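Local coordinates for protein succinate-semialdehyde dehydrogenase (Synechococcus sp., PDB 4ITA) that probably oxidises succinic semialdehyde to succinate with an NADP cofactor, as a member of the aldehyde dehydrogenase family, at residues N9-E14 with I303-T308; M130-P135 with N260-I265; A204-S209 with L229-S234. One frame throughout, in Å; residues are numbered along the deposited sequence.

Contact 1: N9-E14 with I303-T308; sequences NPTTGE and IGPLAT
The pyrrolidine rings of Pro10 and Pro305 lie at the centre of this contact and cross obliquely, meeting corner to corner without stacking. CB of Pro10 comes 3.9 Å from CG of Pro305, and the same CB faces two carbonyls, at 3.4 Å from Leu306 O and 3.5 Å from Ala307 O. In return, Pro10 O meets the Pro305 ring at its edge, 3.4 Å from CB. At the next corner, Thr11 OG1 stands 3.4 Å from Pro305 CG; its chi1 of -62° puts the hydroxyl beside its own backbone N and beside the proline's CG-CD edge, close to the ring plane. No hydrogen bond passes between the segments: 178 Å² is buried by ring carbons, carbonyl oxygens and one hydroxyl in van der Waals contact.

The 9-14 loop is shaped from within. Asn9 OD1 accepts from Thr11 N at 3.0 Å in an Asx turn, and Thr12 OG1 accepts from Glu14 N in an ST turn. Asn9 O receives both Thr12 N and Gly13 N. The loop links strands 6-8 and 15-18, whereas 303-308 leads from helix 274-289 towards helix 309-325, where Thr308 OG1 caps the N-terminus at Ile311 N. Backbone bonds to Tyr341 from both Pro10 and Leu306 tie the two segments to a third loop, and the Leu306 side chain packs on Ile311 and Ile315 of helix 309-325.

Contact 2: M130-P135 with N260-I265; sequences MPWNFP and NGQSCI. With NDP (NADPH dihydro-nicotinamide-adenine-dinucleotide phosphate), chain C.
Asn133 ND2 donates to Gln262 O at 2.9 Å in a bond of 163°, the one hydrogen bond between these segments. The oxygen lies almost in the amide plane of Asn133, but the donor stands above the carbonyl plane of Gln262. CG of Asn133 sits between its backbone N and carbonyl carbon (chi1 71°), which also turns the amide to the cofactor, ND2 lying 3.2 Å from C5N of the nicotinamide. On the next ring atom the link is covalent, Cys264 SG to NADPH C4N at 1.9 Å. An alanine in place of Asn133 would probably deprive Gln262 O of this donor and leave a gap beside the nicotinamide.

The Gln262 side chain crosses Trp132 at about a right angle, with the indole and amide planes 61° apart. Its CG lies in the indole plane at the ring edge, and OE1 approaches CH2 to 3.2 Å while accepting from the backbone N of Ala307. At the other end of the indole, NE1 comes 3.0 Å from O2N of the cofactor diphosphate. Ser263 OG meets the edge of the Phe134 ring, 3.9 Å from CE1, and also accepts from Ile265 N in an ST turn.

In the outer shell, Asn259 ND2 donates to both Asn133 O and Gln262 O and so bridges the two backbones, giving Gln262 O two donors, while Lys268 bonds Ser263 O. A cysteine at the nicotinamide with an asparagine amide close by is consistent with the catalytic centre of the aldehyde dehydrogenases, where the cysteine is the nucleophile and the asparagine contributes to the oxyanion hole.

Contact 3: A204-S209 with L229-S234; sequences ATLTGS and LELGGS. With NDP (NADPH dihydro-nicotinamide-adenine-dinucleotide phosphate), chain C; EDO (1,2-ethanediol), chain M.
Leu206 pairs with Leu229, and Thr207 with Glu230, in parallel register at two strand ends. Two backbone hydrogen bonds carry the pairing: Glu230 N to Leu206 O, 2.9 Å and nearly straight at 175°, and Gly208 N to Glu230 O, 3.1 Å. CA-H...O contacts reinforce them, with Gly208 O receiving the CA of Leu231 where the strands end.

Apolar contacts gather on the Leu206 and Leu229 side of the sheet. Leu206 CB touches Leu229 CD2 at 3.9 Å, and Leu206 crosses Leu231 at about a right angle, CD2 to CD2 at 3.8 Å. Helix 210-222 covers Leu206 and Leu229, and Ile224 of the second subunit packs on Leu229 and Leu231. On the other side, Thr207 and Glu230 lie side by side, pointing the same way, and Thr207 CG2 is 3.4 Å from C2N of the nicotinamide. Strand 201-207, helix 210-222 and strand 227-230 form a beta-alpha-beta unit of the Rossmann-type cofactor domain, which presents the strand ends to NADPH.

Among the polar contacts, Ser209 at the helix N-cap gives O1A of the diphosphate both its backbone N and its OG, the latter at 2.6 Å; chi1 of 73° sets the hydroxyl on the phosphate side. The carboxamide N7N donates to Leu231 O at 3.0 Å and to Glu230 OE1, which the bend at chi2 (-87°) brings back to it. Gly232 N donates to O1 of an ethanediol, probably from the crystallisation liquor.

Close steric fit is consistent with glycine at two positions. Gly208 CA lies 3.1 Å from O4D, where a CB would be crowded by C5B, and a CB on Gly232 would clash with the ribose O3D.

Contacts 2 and 3 share the cofactor, their centres about 11 Å apart: contact 2 meets the nicotinamide ring, bound covalently to Cys264, and one phosphate oxygen, while contact 3 bonds the carboxamide and the other phosphate. They also touch, with Pro131 CD 3.2 Å from Thr207 O. Contact 1 is peripheral: its centre is about 14 Å from that of contact 2 and about 23 Å from that of contact 3, and the Ala307 side chain stays about 8 Å from NADPH. It is joined to contact 2 by Gly304 N, which probably bonds Asn260 OD1 at 2.8 Å, and by Ala307 CB, 3.3 Å from Trp132 CZ3. Along the chain, 3 nests inside 2 and 2 inside 1.

Contact 1: N9-E14 with I303-T308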
loop_
_atom_site.group_PDB
_atom_site.type_symbol
_atom_site.label_atom_id
_atom_site.label_comp_id
_atom_site.label_asym_id
_atom_site.label_seq_id
_atom_site.Cartn_x
_atom_site.Cartn_y
_atom_site.Cartn_z
ATOM N N ASN A 9 35.263 -3.945 -10.283
ATOM C CA ASN A 9 35.535 -5.075 -9.399
ATOM C C ASN A 9 36.021 -4.586 -8.035
ATOM O O ASN A 9 37.100 -4.010 -7.937
ATOM C CB ASN A 9 36.581 -5.985 -10.047
ATOM C CG ASN A 9 36.737 -7.313 -9.334
ATOM O OD1 ASN A 9 36.563 -7.407 -8.119
ATOM N ND2 ASN A 9 37.077 -8.351 -10.087
ATOM N N PRO A 10 35.232 -4.817 -6.970
ATOM C CA PRO A 10 35.601 -4.273 -5.657
ATOM C C PRO A 10 36.783 -4.982 -5.001
ATOM O O PRO A 10 37.324 -4.458 -4.030
ATOM C CB PRO A 10 34.329 -4.479 -4.826
ATOM C CG PRO A 10 33.691 -5.688 -5.431
ATOM C CD PRO A 10 33.952 -5.551 -6.921
ATOM N N THR A 11 37.177 -6.143 -5.514
ATOM C CA THR A 11 38.346 -6.845 -4.992
ATOM C C THR A 11 39.644 -6.187 -5.469
ATOM O O THR A 11 40.646 -6.177 -4.747
ATOM C CB THR A 11 38.299 -8.342 -5.363
ATOM O OG1 THR A 11 37.134 -8.925 -4.768
ATOM C CG2 THR A 11 39.534 -9.089 -4.859
ATOM N N THR A 12 39.616 -5.605 -6.664
ATOM C CA THR A 12 40.812 -5.014 -7.255
ATOM C C THR A 12 40.704 -3.504 -7.443
ATOM O O THR A 12 41.721 -2.815 -7.565
ATOM C CB THR A 12 41.117 -5.642 -8.617
ATOM O OG1 THR A 12 40.013 -5.406 -9.501
ATOM C CG2 THR A 12 41.355 -7.133 -8.486
ATOM N N GLY A 13 39.480 -2.990 -7.484
ATOM C CA GLY A 13 39.262 -1.584 -7.787
ATOM C C GLY A 13 39.281 -1.293 -9.280
ATOM O O GLY A 13 39.135 -0.142 -9.698
ATOM N N GLU A 14 39.453 -2.334 -10.090
ATOM C CA GLU A 14 39.541 -2.174 -11.539
ATOM C C GLU A 14 38.190 -1.938 -12.213
ATOM O O GLU A 14 37.231 -2.670 -11.983
ATOM C CB GLU A 14 40.210 -3.391 -12.176
ATOM C CG GLU A 14 40.104 -3.415 -13.698
ATOM C CD GLU A 14 40.890 -4.545 -14.331
ATOM O OE1 GLU A 14 41.193 -4.450 -15.540
ATOM O OE2 GLU A 14 41.205 -5.525 -13.627
ATOM N N ILE A 303 34.986 -13.216 4.314
ATOM C CA ILE A 303 34.750 -11.794 4.129
ATOM C C ILE A 303 35.477 -11.292 2.880
ATOM O O ILE A 303 36.708 -11.276 2.844
ATOM C CB ILE A 303 35.283 -10.974 5.338
ATOM C CG1 ILE A 303 34.746 -11.517 6.668
ATOM C CG2 ILE A 303 34.968 -9.492 5.170
ATOM C CD1 ILE A 303 33.248 -11.383 6.837
ATOM N N GLY A 304 34.718 -10.911 1.856
ATOM C CA GLY A 304 35.275 -10.204 0.712
ATOM C C GLY A 304 35.272 -8.704 0.958
ATOM O O GLY A 304 34.992 -8.249 2.065
ATOM N N PRO A 305 35.568 -7.918 -0.081
ATOM C CA PRO A 305 35.554 -6.461 0.052
ATOM C C PRO A 305 34.119 -5.948 0.141
ATOM O O PRO A 305 33.199 -6.633 -0.312
ATOM C CB PRO A 305 36.172 -5.992 -1.272
ATOM C CG PRO A 305 35.733 -7.053 -2.255
ATOM C CD PRO A 305 35.781 -8.348 -1.477
ATOM N N LEU A 306 33.933 -4.765 0.710
ATOM C CA LEU A 306 32.660 -4.068 0.583
ATOM C C LEU A 306 32.436 -3.725 -0.888
ATOM O O LEU A 306 33.382 -3.686 -1.676
ATOM C CB LEU A 306 32.655 -2.808 1.443
ATOM C CG LEU A 306 32.881 -3.069 2.933
ATOM C CD1 LEU A 306 32.911 -1.753 3.685
ATOM C CD2 LEU A 306 31.800 -3.992 3.496
ATOM N N ALA A 307 31.196 -3.458 -1.266
ATOM C CA ALA A 307 30.876 -3.402 -2.692
ATOM C C ALA A 307 31.413 -2.177 -3.411
ATOM O O ALA A 307 31.678 -2.235 -4.610
ATOM C CB ALA A 307 29.394 -3.509 -2.909
ATOM N N THR A 308 31.530 -1.054 -2.707
ATOM C CA THR A 308 31.917 0.201 -3.352
ATOM C C THR A 308 32.845 1.020 -2.471
ATOM O O THR A 308 32.888 0.836 -1.254
ATOM C CB THR A 308 30.696 1.100 -3.689
ATOM O OG1 THR A 308 30.200 1.707 -2.493
ATOM C CG2 THR A 308 29.572 0.318 -4.380
#

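Contact 2: M130-P135 with N260-I265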
loop_
_atom_site.group_PDB
_atom_site.type_symbol
_atom_site.label_atom_id
_atom_site.label_comp_id
_atom_site.label_asym_id
_atom_site.label_seq_id
_atom_site.Cartn_x
_atom_site.Cartn_y
_atom_site.Cartn_z
ATOM N N MET A 130 16.056 -1.667 -7.574
ATOM C CA MET A 130 16.707 -2.700 -6.763
ATOM C C MET A 130 18.149 -2.347 -6.399
ATOM O O MET A 130 18.794 -1.569 -7.092
ATOM C CB MET A 130 16.656 -4.046 -7.493
ATOM C CG MET A 130 15.239 -4.621 -7.601
ATOM S SD MET A 130 14.501 -5.208 -6.035
ATOM C CE MET A 130 12.854 -4.500 -6.134
ATOM N N PRO A 131 18.661 -2.922 -5.299
ATOM C CA PRO A 131 20.013 -2.613 -4.823
ATOM C C PRO A 131 21.057 -3.668 -5.199
ATOM O O PRO A 131 20.716 -4.785 -5.598
ATOM C CB PRO A 131 19.827 -2.597 -3.308
ATOM C CG PRO A 131 18.874 -3.714 -3.092
ATOM C CD PRO A 131 17.898 -3.667 -4.277
ATOM N N TRP A 132 22.334 -3.320 -5.045
ATOM C CA TRP A 132 23.399 -4.229 -5.433
ATOM C C TRP A 132 23.642 -5.371 -4.445
ATOM O O TRP A 132 24.369 -6.295 -4.773
ATOM C CB TRP A 132 24.714 -3.472 -5.698
ATOM C CG TRP A 132 25.098 -2.519 -4.598
ATOM C CD1 TRP A 132 24.998 -1.158 -4.631
ATOM C CD2 TRP A 132 25.634 -2.849 -3.303
ATOM N NE1 TRP A 132 25.437 -0.621 -3.450
ATOM C CE2 TRP A 132 25.826 -1.634 -2.616
ATOM C CE3 TRP A 132 25.978 -4.044 -2.668
ATOM C CZ2 TRP A 132 26.338 -1.583 -1.315
ATOM C CZ3 TRP A 132 26.476 -3.991 -1.364
ATOM C CH2 TRP A 132 26.651 -2.769 -0.708
ATOM N N ASN A 133 23.067 -5.327 -3.242
ATOM C CA ASN A 133 23.523 -6.279 -2.219
ATOM C C ASN A 133 23.100 -7.729 -2.425
ATOM O O ASN A 133 23.845 -8.645 -2.080
ATOM C CB ASN A 133 23.264 -5.782 -0.787
ATOM C CG ASN A 133 21.808 -5.791 -0.406
ATOM O OD1 ASN A 133 20.918 -5.622 -1.243
ATOM N ND2 ASN A 133 21.549 -5.989 0.883
ATOM N N PHE A 134 21.919 -7.937 -3.000
ATOM C CA PHE A 134 21.489 -9.275 -3.404
ATOM C C PHE A 134 20.973 -9.115 -4.819
ATOM O O PHE A 134 19.763 -9.063 -5.051
ATOM C CB PHE A 134 20.409 -9.835 -2.472
ATOM C CG PHE A 134 20.902 -10.121 -1.078
ATOM C CD1 PHE A 134 20.734 -9.193 -0.063
ATOM C CD2 PHE A 134 21.535 -11.318 -0.788
ATOM C CE1 PHE A 134 21.190 -9.457 1.228
ATOM C CE2 PHE A 134 21.995 -11.590 0.502
ATOM C CZ PHE A 134 21.822 -10.654 1.506
ATOM N N PRO A 135 21.901 -9.007 -5.777
ATOM C CA PRO A 135 21.551 -8.518 -7.113
ATOM C C PRO A 135 20.708 -9.482 -7.942
ATOM O O PRO A 135 20.104 -9.042 -8.921
ATOM C CB PRO A 135 22.918 -8.268 -7.762
ATOM C CG PRO A 135 23.833 -9.246 -7.078
ATOM C CD PRO A 135 23.333 -9.342 -5.657
ATOM N N ASN A 260 29.295 -9.916 3.529
ATOM C CA ASN A 260 30.255 -8.898 3.970
ATOM C C ASN A 260 29.602 -7.819 4.835
ATOM O O ASN A 260 30.006 -6.655 4.824
ATOM C CB ASN A 260 31.002 -8.300 2.769
ATOM C CG ASN A 260 31.601 -9.372 1.874
ATOM O OD1 ASN A 260 32.004 -10.430 2.354
ATOM N ND2 ASN A 260 31.643 -9.115 0.571
ATOM N N GLY A 261 28.582 -8.237 5.577
ATOM C CA GLY A 261 27.840 -7.356 6.456
ATOM C C GLY A 261 26.725 -6.581 5.786
ATOM O O GLY A 261 25.935 -5.929 6.464
ATOM N N GLN A 262 26.659 -6.643 4.457
ATOM C CA GLN A 262 25.758 -5.782 3.692
ATOM C C GLN A 262 24.385 -6.407 3.497
ATOM O O GLN A 262 23.973 -6.747 2.383
ATOM C CB GLN A 262 26.402 -5.420 2.354
ATOM C CG GLN A 262 27.748 -4.718 2.535
ATOM C CD GLN A 262 28.654 -4.830 1.329
ATOM O OE1 GLN A 262 29.241 -3.838 0.888
ATOM N NE2 GLN A 262 28.783 -6.042 0.790
ATOM N N SER A 263 23.674 -6.577 4.604
ATOM C CA SER A 263 22.319 -7.099 4.549
ATOM C C SER A 263 21.403 -6.264 5.399
ATOM O O SER A 263 21.750 -5.852 6.510
ATOM C CB SER A 263 22.251 -8.540 5.029
ATOM O OG SER A 263 20.891 -8.956 5.046
ATOM N N CYS A 264 20.209 -6.030 4.887
ATOM C CA CYS A 264 19.187 -5.308 5.615
ATOM C C CYS A 264 18.786 -5.999 6.922
ATOM O O CYS A 264 18.378 -5.331 7.867
ATOM C CB CYS A 264 17.964 -5.126 4.715
ATOM S SG CYS A 264 17.314 -6.674 4.022
ATOM N N ILE A 265 18.889 -7.327 6.952
ATOM C CA ILE A 265 18.532 -8.117 8.132
ATOM C C ILE A 265 19.759 -8.731 8.800
ATOM O O ILE A 265 19.653 -9.740 9.503
ATOM C CB ILE A 265 17.499 -9.239 7.818
ATOM C CG1 ILE A 265 17.948 -10.070 6.610
ATOM C CG2 ILE A 265 16.103 -8.655 7.592
ATOM C CD1 ILE A 265 17.095 -11.313 6.338
HETATM P PA NDP C . 20.586 2.995 -2.547
HETATM O O1A NDP C . 19.253 3.429 -2.009
HETATM O O2A NDP C . 21.693 4.001 -2.700
HETATM O O5B NDP C . 20.355 2.327 -3.982
HETATM C C5B NDP C . 19.344 1.337 -4.209
HETATM C C4B NDP C . 18.708 1.520 -5.585
HETATM O O4B NDP C . 18.013 2.770 -5.609
HETATM C C3B NDP C . 19.722 1.603 -6.720
HETATM O O3B NDP C . 19.124 1.073 -7.910
HETATM C C2B NDP C . 19.923 3.097 -6.881
HETATM O O2B NDP C . 20.370 3.476 -8.177
HETATM C C1B NDP C . 18.507 3.564 -6.690
HETATM N N9A NDP C . 18.360 4.963 -6.262
HETATM C C8A NDP C . 19.129 5.665 -5.406
HETATM N N7A NDP C . 18.631 6.914 -5.249
HETATM C C5A NDP C . 17.519 7.003 -5.995
HETATM C C6A NDP C . 16.505 8.026 -6.295
HETATM N N6A NDP C . 16.590 9.245 -5.728
HETATM N N1A NDP C . 15.512 7.690 -7.140
HETATM C C2A NDP C . 15.416 6.478 -7.704
HETATM N N3A NDP C . 16.304 5.498 -7.484
HETATM C C4A NDP C . 17.346 5.712 -6.655
HETATM O O3 NDP C . 20.995 1.749 -1.587
HETATM P PN NDP C . 22.414 1.181 -1.036
HETATM O O1N NDP C . 23.345 2.302 -0.630
HETATM O O2N NDP C . 22.869 0.117 -1.995
HETATM O O5D NDP C . 21.932 0.454 0.318
HETATM C C5D NDP C . 21.082 -0.684 0.262
HETATM C C4D NDP C . 19.917 -0.500 1.218
HETATM O O4D NDP C . 18.867 -1.419 0.885
HETATM C C3D NDP C . 20.282 -0.787 2.660
HETATM O O3D NDP C . 19.692 0.192 3.523
HETATM C C2D NDP C . 19.693 -2.171 2.853
HETATM O O2D NDP C . 19.469 -2.434 4.238
HETATM C C1D NDP C . 18.399 -2.066 2.071
HETATM N N1N NDP C . 17.871 -3.408 1.787
HETATM C C2N NDP C . 16.575 -3.686 2.002
HETATM C C3N NDP C . 16.169 -5.006 2.191
HETATM C C7N NDP C . 14.726 -5.360 2.402
HETATM O O7N NDP C . 14.260 -6.306 1.771
HETATM N N7N NDP C . 13.992 -4.657 3.261
HETATM C C4N NDP C . 17.174 -6.133 2.203
HETATM C C5N NDP C . 18.376 -5.726 1.486
HETATM C C6N NDP C . 18.676 -4.379 1.308
HETATM P P2B NDP C . 21.907 3.842 -8.464
HETATM O O1X NDP C . 21.877 4.187 -9.925
HETATM O O2X NDP C . 22.244 5.024 -7.586
HETATM O O3X NDP C . 22.742 2.632 -8.173
#

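Contact 3: A204-S209 with L229-S234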
loop_
_atom_site.group_PDB
_atom_site.type_symbol
_atom_site.label_atom_id
_atom_site.label_comp_id
_atom_site.label_asym_id
_atom_site.label_seq_id
_atom_site.Cartn_x
_atom_site.Cartn_y
_atom_site.Cartn_z
ATOM N N ALA A 204 4.981 0.941 -8.381
ATOM C CA ALA A 204 6.430 0.908 -8.222
ATOM C C ALA A 204 6.835 0.283 -6.901
ATOM O O ALA A 204 6.185 0.479 -5.870
ATOM C CB ALA A 204 7.015 2.297 -8.350
ATOM N N THR A 205 7.923 -0.471 -6.941
ATOM C CA THR A 205 8.478 -1.104 -5.761
ATOM C C THR A 205 9.965 -0.767 -5.673
ATOM O O THR A 205 10.670 -0.702 -6.693
ATOM C CB THR A 205 8.218 -2.629 -5.789
ATOM O OG1 THR A 205 8.583 -3.207 -4.534
ATOM C CG2 THR A 205 8.969 -3.314 -6.916
ATOM N N LEU A 206 10.441 -0.504 -4.461
ATOM C CA LEU A 206 11.855 -0.209 -4.271
ATOM C C LEU A 206 12.397 -0.939 -3.064
ATOM O O LEU A 206 11.777 -0.945 -1.993
ATOM C CB LEU A 206 12.092 1.300 -4.123
ATOM C CG LEU A 206 13.545 1.764 -3.974
ATOM C CD1 LEU A 206 13.765 3.124 -4.634
ATOM C CD2 LEU A 206 13.981 1.855 -2.499
ATOM N N THR A 207 13.559 -1.553 -3.253
ATOM C CA THR A 207 14.373 -2.076 -2.168
ATOM C C THR A 207 15.661 -1.261 -2.169
ATOM O O THR A 207 16.317 -1.118 -3.204
ATOM C CB THR A 207 14.659 -3.572 -2.372
ATOM O OG1 THR A 207 13.413 -4.281 -2.391
ATOM C CG2 THR A 207 15.535 -4.113 -1.249
ATOM N N GLY A 208 16.010 -0.684 -1.027
ATOM C CA GLY A 208 17.122 0.247 -0.986
ATOM C C GLY A 208 17.154 1.083 0.272
ATOM O O GLY A 208 16.573 0.713 1.289
ATOM N N SER A 209 17.843 2.213 0.193
ATOM C CA SER A 209 17.995 3.106 1.332
ATOM C C SER A 209 16.819 4.068 1.437
ATOM O O SER A 209 16.038 4.239 0.492
ATOM C CB SER A 209 19.281 3.912 1.184
ATOM O OG SER A 209 19.114 4.900 0.181
ATOM N N LEU A 229 7.842 -0.473 -0.177
ATOM C CA LEU A 229 9.211 -0.087 0.160
ATOM C C LEU A 229 9.836 -1.077 1.126
ATOM O O LEU A 229 9.299 -1.320 2.207
ATOM C CB LEU A 229 9.254 1.312 0.781
ATOM C CG LEU A 229 8.813 2.495 -0.076
ATOM C CD1 LEU A 229 9.047 3.788 0.691
ATOM C CD2 LEU A 229 9.574 2.533 -1.389
ATOM N N GLU A 230 10.970 -1.635 0.723
ATOM C CA GLU A 230 11.766 -2.533 1.543
ATOM C C GLU A 230 13.085 -1.820 1.816
ATOM O O GLU A 230 13.974 -1.800 0.967
ATOM C CB GLU A 230 12.008 -3.848 0.793
ATOM C CG GLU A 230 10.748 -4.689 0.525
ATOM C CD GLU A 230 10.380 -5.625 1.669
ATOM O OE1 GLU A 230 11.113 -5.673 2.679
ATOM O OE2 GLU A 230 9.345 -6.322 1.550
ATOM N N LEU A 231 13.208 -1.213 2.988
ATOM C CA LEU A 231 14.373 -0.385 3.272
ATOM C C LEU A 231 15.289 -1.035 4.302
ATOM O O LEU A 231 15.156 -2.228 4.592
ATOM C CB LEU A 231 13.958 1.038 3.675
ATOM C CG LEU A 231 12.920 1.673 2.737
ATOM C CD1 LEU A 231 12.547 3.055 3.244
ATOM C CD2 LEU A 231 13.396 1.738 1.262
ATOM N N GLY A 232 16.226 -0.264 4.835
ATOM C CA GLY A 232 17.240 -0.824 5.710
ATOM C C GLY A 232 16.784 -1.088 7.126
ATOM O O GLY A 232 15.648 -0.795 7.507
ATOM N N GLY A 233 17.684 -1.651 7.921
ATOM C CA GLY A 233 17.376 -1.912 9.314
ATOM C C GLY A 233 18.594 -1.792 10.202
ATOM O O GLY A 233 19.724 -1.683 9.734
ATOM N N SER A 234 18.361 -1.800 11.507
ATOM C CA SER A 234 19.443 -1.961 12.468
ATOM C C SER A 234 18.967 -3.012 13.456
ATOM O O SER A 234 18.699 -2.731 14.633
ATOM C CB SER A 234 19.772 -0.634 13.157
ATOM O OG SER A 234 20.892 -0.803 14.016
HETATM P PA NDP C . 20.586 2.995 -2.547
HETATM O O1A NDP C . 19.253 3.429 -2.009
HETATM O O2A NDP C . 21.693 4.001 -2.700
HETATM O O5B NDP C . 20.355 2.327 -3.982
HETATM C C5B NDP C . 19.344 1.337 -4.209
HETATM C C4B NDP C . 18.708 1.520 -5.585
HETATM O O4B NDP C . 18.013 2.770 -5.609
HETATM C C3B NDP C . 19.722 1.603 -6.720
HETATM O O3B NDP C . 19.124 1.073 -7.910
HETATM C C2B NDP C . 19.923 3.097 -6.881
HETATM O O2B NDP C . 20.370 3.476 -8.177
HETATM C C1B NDP C . 18.507 3.564 -6.690
HETATM N N9A NDP C . 18.360 4.963 -6.262
HETATM C C8A NDP C . 19.129 5.665 -5.406
HETATM N N7A NDP C . 18.631 6.914 -5.249
HETATM C C5A NDP C . 17.519 7.003 -5.995
HETATM C C6A NDP C . 16.505 8.026 -6.295
HETATM N N6A NDP C . 16.590 9.245 -5.728
HETATM N N1A NDP C . 15.512 7.690 -7.140
HETATM C C2A NDP C . 15.416 6.478 -7.704
HETATM N N3A NDP C . 16.304 5.498 -7.484
HETATM C C4A NDP C . 17.346 5.712 -6.655
HETATM O O3 NDP C . 20.995 1.749 -1.587
HETATM P PN NDP C . 22.414 1.181 -1.036
HETATM O O1N NDP C . 23.345 2.302 -0.630
HETATM O O2N NDP C . 22.869 0.117 -1.995
HETATM O O5D NDP C . 21.932 0.454 0.318
HETATM C C5D NDP C . 21.082 -0.684 0.262
HETATM C C4D NDP C . 19.917 -0.500 1.218
HETATM O O4D NDP C . 18.867 -1.419 0.885
HETATM C C3D NDP C . 20.282 -0.787 2.660
HETATM O O3D NDP C . 19.692 0.192 3.523
HETATM C C2D NDP C . 19.693 -2.171 2.853
HETATM O O2D NDP C . 19.469 -2.434 4.238
HETATM C C1D NDP C . 18.399 -2.066 2.071
HETATM N N1N NDP C . 17.871 -3.408 1.787
HETATM C C2N NDP C . 16.575 -3.686 2.002
HETATM C C3N NDP C . 16.169 -5.006 2.191
HETATM C C7N NDP C . 14.726 -5.360 2.402
HETATM O O7N NDP C . 14.260 -6.306 1.771
HETATM N N7N NDP C . 13.992 -4.657 3.261
HETATM C C4N NDP C . 17.174 -6.133 2.203
HETATM C C5N NDP C . 18.376 -5.726 1.486
HETATM C C6N NDP C . 18.676 -4.379 1.308
HETATM P P2B NDP C . 21.907 3.842 -8.464
HETATM O O1X NDP C . 21.877 4.187 -9.925
HETATM O O2X NDP C . 22.244 5.024 -7.586
HETATM O O3X NDP C . 22.742 2.632 -8.173
HETATM C C1 EDO M . 18.418 2.660 5.574
HETATM O O1 EDO M . 17.107 2.703 4.988
HETATM C C2 EDO M . 18.879 4.086 5.855
HETATM O O2 EDO M . 18.960 4.838 4.641
#